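Local coordinates for protein dermonecrotic toxin (Pasteurella multocida, PDB 2EBF) that is a mitogenic dermonecrotic toxin that induces bone resorption and is associated with atrophic rhinitis in pigs, its C-terminal region (this chain) carrying a thiol protease-like catalytic triad, at residues M615-V629 with A682-I696. Sequence-based numbering, arbitrary orientation.
Sequences MNSLVCMEAGSCDSV and ASHLQFVHDQLDTTI. With 2PO (phosphonate), chain D.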
ATOM      1  N   MET A 615     -25.880   7.365  44.315  1.00 31.27           N
ATOM      2  CA  MET A 615     -24.643   6.902  43.662  1.00 31.10           C
ATOM      3  C   MET A 615     -23.595   6.448  44.658  1.00 30.74           C
ATOM      4  O   MET A 615     -22.900   5.457  44.432  1.00 30.12           O
ATOM      5  CB  MET A 615     -24.002   7.992  42.819  1.00 31.55           C
ATOM      6  CG  MET A 615     -24.532   8.085  41.437  1.00 33.52           C
ATOM      7  SD  MET A 615     -24.443   6.552  40.482  1.00 33.06           S
ATOM      8  CE  MET A 615     -25.181   7.272  39.036  1.00 33.04           C
ATOM      9  N   ASN A 616     -23.455   7.200  45.741  1.00 30.19           N
ATOM     10  CA  ASN A 616     -22.497   6.829  46.762  1.00 30.12           C
ATOM     11  C   ASN A 616     -22.890   5.576  47.521  1.00 30.08           C
ATOM     12  O   ASN A 616     -22.025   4.806  47.923  1.00 29.92           O
ATOM     13  CB  ASN A 616     -22.202   8.004  47.678  1.00 30.25           C
ATOM     14  CG  ASN A 616     -21.245   8.983  47.041  1.00 30.47           C
ATOM     15  OD1 ASN A 616     -20.029   8.861  47.200  1.00 31.59           O
ATOM     16  ND2 ASN A 616     -21.777   9.920  46.258  1.00 30.01           N
ATOM     17  N   SER A 617     -24.193   5.360  47.690  1.00 30.34           N
ATOM     18  CA  SER A 617     -24.699   4.114  48.279  1.00 31.00           C
ATOM     19  C   SER A 617     -24.297   2.893  47.459  1.00 30.47           C
ATOM     20  O   SER A 617     -24.189   1.793  47.992  1.00 30.14           O
ATOM     21  CB  SER A 617     -26.219   4.143  48.388  1.00 30.85           C
ATOM     22  OG  SER A 617     -26.636   5.037  49.404  1.00 35.00           O
ATOM     23  N   LEU A 618     -24.077   3.099  46.164  1.00 30.52           N
ATOM     24  CA  LEU A 618     -23.782   2.013  45.228  1.00 30.64           C
ATOM     25  C   LEU A 618     -22.317   1.609  45.223  1.00 30.87           C
ATOM     26  O   LEU A 618     -21.956   0.554  44.683  1.00 30.67           O
ATOM     27  CB  LEU A 618     -24.192   2.423  43.811  1.00 30.50           C
ATOM     28  CG  LEU A 618     -25.690   2.602  43.583  1.00 29.84           C
ATOM     29  CD1 LEU A 618     -25.943   3.062  42.173  1.00 29.29           C
ATOM     30  CD2 LEU A 618     -26.450   1.311  43.895  1.00 30.36           C
ATOM     31  N   VAL A 619     -21.477   2.456  45.812  1.00 31.17           N
ATOM     32  CA  VAL A 619     -20.034   2.257  45.799  1.00 31.57           C
ATOM     33  C   VAL A 619     -19.642   0.885  46.364  1.00 32.52           C
ATOM     34  O   VAL A 619     -20.071   0.504  47.446  1.00 31.79           O
ATOM     35  CB  VAL A 619     -19.316   3.395  46.548  1.00 31.37           C
ATOM     36  CG1 VAL A 619     -17.868   3.041  46.817  1.00 31.22           C
ATOM     37  CG2 VAL A 619     -19.423   4.682  45.744  1.00 30.73           C
ATOM     38  N   CYS A 620     -18.837   0.155  45.597  1.00 34.27           N
ATOM     39  CA  CYS A 620     -18.372  -1.170  45.976  1.00 35.61           C
ATOM     40  C   CYS A 620     -16.848  -1.210  45.862  1.00 36.55           C
ATOM     41  O   CYS A 620     -16.284  -0.651  44.926  1.00 36.17           O
ATOM     42  CB  CYS A 620     -19.013  -2.197  45.042  1.00 35.72           C
ATOM     43  SG  CYS A 620     -18.624  -3.904  45.404  1.00 37.14           S
ATOM     44  N   MET A 621     -16.171  -1.858  46.807  1.00 37.66           N
ATOM     45  CA  MET A 621     -14.706  -1.926  46.731  1.00 39.67           C
ATOM     46  C   MET A 621     -14.076  -3.265  47.118  1.00 39.44           C
ATOM     47  O   MET A 621     -12.850  -3.381  47.190  1.00 39.42           O
ATOM     48  CB  MET A 621     -14.048  -0.752  47.469  1.00 39.74           C
ATOM     49  CG  MET A 621     -14.369  -0.615  48.938  1.00 41.39           C
ATOM     50  SD  MET A 621     -14.378   1.139  49.398  1.00 43.79           S
ATOM     51  CE  MET A 621     -16.137   1.436  49.530  1.00 44.91           C
ATOM     52  N   GLU A 622     -14.915  -4.270  47.357  1.00 39.68           N
ATOM     53  CA  GLU A 622     -14.424  -5.621  47.586  1.00 40.24           C
ATOM     54  C   GLU A 622     -14.413  -6.401  46.281  1.00 40.04           C
ATOM     55  O   GLU A 622     -15.469  -6.678  45.696  1.00 39.49           O
ATOM     56  CB  GLU A 622     -15.246  -6.350  48.647  1.00 40.54           C
ATOM     57  CG  GLU A 622     -14.791  -7.794  48.861  1.00 43.13           C
ATOM     58  CD  GLU A 622     -15.039  -8.301  50.266  1.00 46.46           C
ATOM     59  OE1 GLU A 622     -14.419  -9.327  50.637  1.00 48.45           O
ATOM     60  OE2 GLU A 622     -15.842  -7.682  51.001  1.00 47.71           O
ATOM     61  N   ALA A 623     -13.200  -6.740  45.845  1.00 40.04           N
ATOM     62  CA  ALA A 623     -12.956  -7.489  44.615  1.00 40.30           C
ATOM     63  C   ALA A 623     -13.862  -8.709  44.487  1.00 40.16           C
ATOM     64  O   ALA A 623     -13.948  -9.527  45.398  1.00 40.56           O
ATOM     65  CB  ALA A 623     -11.489  -7.901  44.542  1.00 40.33           C
ATOM     66  N   GLY A 624     -14.555  -8.807  43.363  1.00 40.16           N
ATOM     67  CA  GLY A 624     -15.402  -9.960  43.096  1.00 39.97           C
ATOM     68  C   GLY A 624     -16.843  -9.871  43.555  1.00 39.96           C
ATOM     69  O   GLY A 624     -17.653 -10.725  43.187  1.00 40.09           O
ATOM     70  N   SER A 625     -17.182  -8.853  44.348  1.00 39.87           N
ATOM     71  CA  SER A 625     -18.555  -8.719  44.855  1.00 39.78           C
ATOM     72  C   SER A 625     -19.322  -7.530  44.262  1.00 39.28           C
ATOM     73  O   SER A 625     -20.367  -7.142  44.776  1.00 39.07           O
ATOM     74  CB  SER A 625     -18.566  -8.655  46.384  1.00 40.25           C
ATOM     75  OG  SER A 625     -18.289  -7.346  46.838  1.00 41.98           O
ATOM     76  N   CYS A 626     -18.811  -6.973  43.169  1.00 38.73           N
ATOM     77  CA  CYS A 626     -19.383  -5.764  42.589  1.00 38.09           C
ATOM     78  C   CYS A 626     -20.033  -5.993  41.226  1.00 37.96           C
ATOM     79  O   CYS A 626     -20.342  -5.038  40.519  1.00 37.42           O
ATOM     80  CB  CYS A 626     -18.299  -4.689  42.464  1.00 38.26           C
ATOM     81  SG  CYS A 626     -17.285  -4.400  43.942  1.00 38.29           S
ATOM     82  N   ASP A 627     -20.261  -7.251  40.858  1.00 37.97           N
ATOM     83  CA  ASP A 627     -20.699  -7.573  39.486  1.00 38.19           C
ATOM     84  C   ASP A 627     -22.051  -6.980  39.060  1.00 37.40           C
ATOM     85  O   ASP A 627     -22.308  -6.815  37.861  1.00 37.37           O
ATOM     86  CB  ASP A 627     -20.692  -9.084  39.247  1.00 38.62           C
ATOM     87  CG  ASP A 627     -19.295  -9.679  39.254  1.00 40.48           C
ATOM     88  OD1 ASP A 627     -18.302  -8.948  39.472  1.00 41.33           O
ATOM     89  OD2 ASP A 627     -19.193 -10.901  39.034  1.00 43.59           O
ATOM     90  N   SER A 628     -22.901  -6.661  40.031  1.00 36.70           N
ATOM     91  CA  SER A 628     -24.238  -6.134  39.731  1.00 36.31           C
ATOM     92  C   SER A 628     -24.336  -4.604  39.829  1.00 35.19           C
ATOM     93  O   SER A 628     -25.421  -4.033  39.716  1.00 34.85           O
ATOM     94  CB  SER A 628     -25.286  -6.801  40.620  1.00 36.62           C
ATOM     95  OG  SER A 628     -25.200  -6.320  41.952  1.00 39.66           O
ATOM     96  N   VAL A 629     -23.198  -3.946  40.016  1.00 33.79           N
ATOM     97  CA  VAL A 629     -23.177  -2.498  40.214  1.00 33.09           C
ATOM     98  C   VAL A 629     -23.517  -1.658  38.971  1.00 32.30           C
ATOM     99  O   VAL A 629     -24.283  -0.694  39.078  1.00 31.95           O
ATOM    100  CB  VAL A 629     -21.837  -2.042  40.861  1.00 33.18           C
ATOM    101  CG1 VAL A 629     -21.659  -0.516  40.779  1.00 33.48           C
ATOM    102  CG2 VAL A 629     -21.774  -2.514  42.312  1.00 33.28           C
ATOM    103  N   ALA A 682     -18.336   3.152  39.913  1.00 24.25           N
ATOM    104  CA  ALA A 682     -18.478   3.157  41.361  1.00 25.24           C
ATOM    105  C   ALA A 682     -17.852   1.926  42.033  1.00 25.46           C
ATOM    106  O   ALA A 682     -17.974   1.738  43.251  1.00 25.87           O
ATOM    107  CB  ALA A 682     -19.952   3.282  41.739  1.00 24.95           C
ATOM    108  N   SER A 683     -17.140   1.119  41.262  1.00 26.05           N
ATOM    109  CA  SER A 683     -16.490  -0.059  41.836  1.00 27.13           C
ATOM    110  C   SER A 683     -15.005  -0.194  41.509  1.00 26.96           C
ATOM    111  O   SER A 683     -14.435  -1.265  41.675  1.00 27.83           O
ATOM    112  CB  SER A 683     -17.261  -1.323  41.448  1.00 27.31           C
ATOM    113  OG  SER A 683     -17.129  -1.574  40.067  1.00 29.55           O
ATOM    114  N   HIS A 684     -14.374   0.896  41.079  1.00 27.06           N
ATOM    115  CA  HIS A 684     -12.961   0.864  40.683  1.00 26.93           C
ATOM    116  C   HIS A 684     -11.984   0.695  41.860  1.00 27.55           C
ATOM    117  O   HIS A 684     -10.815   0.346  41.657  1.00 27.55           O
ATOM    118  CB  HIS A 684     -12.609   2.121  39.882  1.00 26.85           C
ATOM    119  CG  HIS A 684     -12.221   3.288  40.735  1.00 26.21           C
ATOM    120  ND1 HIS A 684     -13.118   3.943  41.551  1.00 27.70           N
ATOM    121  CD2 HIS A 684     -11.034   3.913  40.900  1.00 26.13           C
ATOM    122  CE1 HIS A 684     -12.496   4.927  42.182  1.00 26.26           C
ATOM    123  NE2 HIS A 684     -11.232   4.929  41.804  1.00 26.99           N
ATOM    124  N   LEU A 685     -12.452   0.950  43.082  1.00 28.03           N
ATOM    125  CA  LEU A 685     -11.590   0.808  44.268  1.00 28.57           C
ATOM    126  C   LEU A 685     -11.337  -0.654  44.642  1.00 29.32           C
ATOM    127  O   LEU A 685     -10.564  -0.940  45.561  1.00 29.30           O
ATOM    128  CB  LEU A 685     -12.123   1.609  45.469  1.00 28.38           C
ATOM    129  CG  LEU A 685     -12.031   3.142  45.397  1.00 27.89           C
ATOM    130  CD1 LEU A 685     -12.402   3.745  46.743  1.00 28.42           C
ATOM    131  CD2 LEU A 685     -10.646   3.637  44.950  1.00 28.12           C
ATOM    132  N   GLN A 686     -11.972  -1.583  43.924  1.00 30.12           N
ATOM    133  CA  GLN A 686     -11.615  -2.992  44.080  1.00 30.70           C
ATOM    134  C   GLN A 686     -10.194  -3.254  43.559  1.00 30.47           C
ATOM    135  O   GLN A 686      -9.588  -4.284  43.863  1.00 30.59           O
ATOM    136  CB  GLN A 686     -12.691  -3.941  43.500  1.00 30.96           C
ATOM    137  CG  GLN A 686     -12.802  -4.035  42.005  1.00 31.64           C
ATOM    138  CD  GLN A 686     -14.115  -4.695  41.542  1.00 32.19           C
ATOM    139  OE1 GLN A 686     -14.956  -4.050  40.903  1.00 32.36           O
ATOM    140  NE2 GLN A 686     -14.293  -5.976  41.868  1.00 30.91           N
ATOM    141  N   PHE A 687      -9.664  -2.291  42.802  1.00 30.17           N
ATOM    142  CA  PHE A 687      -8.336  -2.377  42.204  1.00 30.31           C
ATOM    143  C   PHE A 687      -7.399  -1.404  42.885  1.00 30.40           C
ATOM    144  O   PHE A 687      -7.832  -0.379  43.413  1.00 29.78           O
ATOM    145  CB  PHE A 687      -8.390  -2.083  40.697  1.00 29.63           C
ATOM    146  CG  PHE A 687      -9.441  -2.868  39.978  1.00 29.33           C
ATOM    147  CD1 PHE A 687      -9.376  -4.260  39.939  1.00 28.80           C
ATOM    148  CD2 PHE A 687     -10.502  -2.225  39.355  1.00 28.54           C
ATOM    149  CE1 PHE A 687     -10.369  -5.006  39.299  1.00 29.85           C
ATOM    150  CE2 PHE A 687     -11.493  -2.962  38.709  1.00 29.03           C
ATOM    151  CZ  PHE A 687     -11.423  -4.346  38.669  1.00 29.02           C
ATOM    152  N   VAL A 688      -6.110  -1.726  42.840  1.00 31.17           N
ATOM    153  CA  VAL A 688      -5.078  -0.938  43.512  1.00 31.92           C
ATOM    154  C   VAL A 688      -5.151   0.545  43.111  1.00 32.16           C
ATOM    155  O   VAL A 688      -5.368   0.872  41.933  1.00 31.58           O
ATOM    156  CB  VAL A 688      -3.674  -1.574  43.292  1.00 32.18           C
ATOM    157  CG1 VAL A 688      -3.185  -1.390  41.860  1.00 32.66           C
ATOM    158  CG2 VAL A 688      -2.688  -1.022  44.270  1.00 34.14           C
ATOM    159  N   HIS A 689      -4.988   1.429  44.095  1.00 32.08           N
ATOM    160  CA  HIS A 689      -5.301   2.850  43.925  1.00 33.00           C
ATOM    161  C   HIS A 689      -4.548   3.719  44.915  1.00 33.73           C
ATOM    162  O   HIS A 689      -4.043   3.231  45.937  1.00 33.99           O
ATOM    163  CB  HIS A 689      -6.804   3.075  44.128  1.00 32.40           C
ATOM    164  CG  HIS A 689      -7.315   2.563  45.439  1.00 31.58           C
ATOM    165  ND1 HIS A 689      -7.271   3.309  46.600  1.00 31.27           N
ATOM    166  CD2 HIS A 689      -7.861   1.372  45.778  1.00 29.91           C
ATOM    167  CE1 HIS A 689      -7.778   2.603  47.594  1.00 30.88           C
ATOM    168  NE2 HIS A 689      -8.147   1.425  47.123  1.00 31.89           N
ATOM    169  N   ASP A 690      -4.496   5.016  44.621  1.00 34.93           N
ATOM    170  CA  ASP A 690      -3.966   5.997  45.567  1.00 35.91           C
ATOM    171  C   ASP A 690      -4.794   5.971  46.855  1.00 36.62           C
ATOM    172  O   ASP A 690      -6.017   5.789  46.809  1.00 36.18           O
ATOM    173  CB  ASP A 690      -3.987   7.394  44.947  1.00 36.17           C
ATOM    174  CG  ASP A 690      -3.147   8.391  45.724  1.00 37.31           C
ATOM    175  OD1 ASP A 690      -3.542   8.756  46.852  1.00 38.19           O
ATOM    176  OD2 ASP A 690      -2.099   8.811  45.197  1.00 39.25           O
ATOM    177  N   GLN A 691      -4.127   6.151  47.997  1.00 37.69           N
ATOM    178  CA  GLN A 691      -4.771   6.036  49.313  1.00 38.92           C
ATOM    179  C   GLN A 691      -5.995   6.920  49.522  1.00 38.77           C
ATOM    180  O   GLN A 691      -6.959   6.508  50.169  1.00 39.64           O
ATOM    181  CB  GLN A 691      -3.762   6.279  50.448  1.00 39.32           C
ATOM    182  CG  GLN A 691      -3.137   5.004  51.004  1.00 42.27           C
ATOM    183  CD  GLN A 691      -4.176   3.992  51.477  1.00 45.32           C
ATOM    184  OE1 GLN A 691      -4.405   2.971  50.824  1.00 46.71           O
ATOM    185  NE2 GLN A 691      -4.818   4.283  52.607  1.00 46.49           N
ATOM    186  N   LEU A 692      -5.959   8.131  48.983  1.00 38.41           N
ATOM    187  CA  LEU A 692      -7.061   9.066  49.185  1.00 38.13           C
ATOM    188  C   LEU A 692      -7.937   9.245  47.937  1.00 37.04           C
ATOM    189  O   LEU A 692      -8.576  10.285  47.759  1.00 37.10           O
ATOM    190  CB  LEU A 692      -6.529  10.407  49.714  1.00 39.01           C
ATOM    191  CG  LEU A 692      -5.401  11.141  48.977  1.00 40.85           C
ATOM    192  CD1 LEU A 692      -5.962  12.298  48.157  1.00 43.00           C
ATOM    193  CD2 LEU A 692      -4.373  11.659  49.988  1.00 41.90           C
ATOM    194  N   ASP A 693      -7.980   8.217  47.093  1.00 35.69           N
ATOM    195  CA  ASP A 693      -8.693   8.309  45.819  1.00 34.60           C
ATOM    196  C   ASP A 693     -10.203   8.398  46.011  1.00 33.93           C
ATOM    197  O   ASP A 693     -10.752   7.857  46.974  1.00 33.67           O
ATOM    198  CB  ASP A 693      -8.344   7.134  44.898  1.00 34.37           C
ATOM    199  CG  ASP A 693      -8.513   7.473  43.425  1.00 33.41           C
ATOM    200  OD1 ASP A 693      -8.897   8.617  43.110  1.00 33.32           O
ATOM    201  OD2 ASP A 693      -8.262   6.597  42.572  1.00 34.14           O
ATOM    202  N   THR A 694     -10.851   9.106  45.087  1.00 33.27           N
ATOM    203  CA  THR A 694     -12.309   9.200  44.996  1.00 32.80           C
ATOM    204  C   THR A 694     -12.934   7.797  44.873  1.00 31.52           C
ATOM    205  O   THR A 694     -12.306   6.891  44.332  1.00 30.93           O
ATOM    206  CB  THR A 694     -12.708  10.081  43.776  1.00 32.99           C
ATOM    207  OG1 THR A 694     -14.113  10.343  43.799  1.00 36.54           O
ATOM    208  CG2 THR A 694     -12.350   9.407  42.439  1.00 32.98           C
ATOM    209  N   THR A 695     -14.155   7.627  45.381  1.00 30.15           N
ATOM    210  CA  THR A 695     -14.866   6.342  45.311  1.00 29.18           C
ATOM    211  C   THR A 695     -15.509   6.077  43.948  1.00 28.27           C
ATOM    212  O   THR A 695     -15.727   4.929  43.582  1.00 28.24           O
ATOM    213  CB  THR A 695     -15.979   6.244  46.370  1.00 29.21           C
ATOM    214  OG1 THR A 695     -16.797   7.415  46.299  1.00 29.36           O
ATOM    215  CG2 THR A 695     -15.385   6.120  47.774  1.00 29.46           C
ATOM    216  N   ILE A 696     -15.835   7.136  43.216  1.00 27.25           N
ATOM    217  CA  ILE A 696     -16.485   6.987  41.912  1.00 26.57           C
ATOM    218  C   ILE A 696     -15.569   7.556  40.840  1.00 26.23           C
ATOM    219  O   ILE A 696     -15.272   8.761  40.838  1.00 26.39           O
ATOM    220  CB  ILE A 696     -17.874   7.699  41.855  1.00 26.82           C
ATOM    221  CG1 ILE A 696     -18.807   7.180  42.960  1.00 25.82           C
ATOM    222  CG2 ILE A 696     -18.518   7.547  40.465  1.00 26.02           C
ATOM    223  CD1 ILE A 696     -19.993   8.103  43.227  1.00 26.68           C
TER
HETATM  224  P   2PO D1327     -21.653 -10.112  43.052  0.50 52.54           P
HETATM  225  O1P 2PO D1327     -20.208  -9.839  42.253  0.50 50.29           O
HETATM  226  O2P 2PO D1327     -23.113  -9.956  42.241  0.50 51.05           O
HETATM  227  O3P 2PO D1327     -21.625 -10.553  44.669  0.50 51.48           O
HETATM  228  O   HOH W   1     -18.610   7.240  48.440  1.00 39.04           O
HETATM  229  O   HOH W   2     -17.609  10.048  45.156  1.00 45.27           O
HETATM  230  O   HOH W   3     -15.108   2.192  44.070  1.00 24.38           O
HETATM  231  O   HOH W   4     -10.216  -2.739  47.561  1.00 65.85           O
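SG lies opposite the backbone N in Cys620 (chi1 -177°) but beside it in Cys626 (chi1 -49°), and the resulting disulfide presents both CB atoms to Ser683. Cys626 CB comes within 3.7 Å of Ser683 CB, while Cys620 CB stands slightly farther off. The loop backbones run close here: Cys620 N donates to Ala682 O over 3.0 Å, nearly straight at 165°, and that same oxygen receives a CA-H contact from Val619. Cys620 O and Met621 O take similar CA-H contacts from Ser683 and Gln686. Gln686 CB also packs 3.7 Å from Ala623 CA. Water 4 donates to both Met621 O and Leu685 O, each at 2.7 Å, so it clips the carbonyls together where Met621 CB packs on Leu685 CB.

The other end is apolar at its centre. The two methyls of Val619 straddle Thr695 CB, with CG1 at 3.7 Å, and CG2 also reaches Ile696 CG1 at 3.8 Å; CD1 of Ile696 continues to Met615 CB. Beside it, water 1 links Asn616 OD1 with Thr695 OG1, while Asn616 ND2 turns back to Asp612 O and Lys610 O.

Beyond the disulfide, Asp627 N donates to phosphonate O1P (2.9 Å). His666 touches Ser683, and Asp681 OD1 accepts from Ser683 N. Cys626, His666 and Asp681 are probably the toxin's thiol protease-like catalytic triad, with the cysteine here tied up in a disulfide.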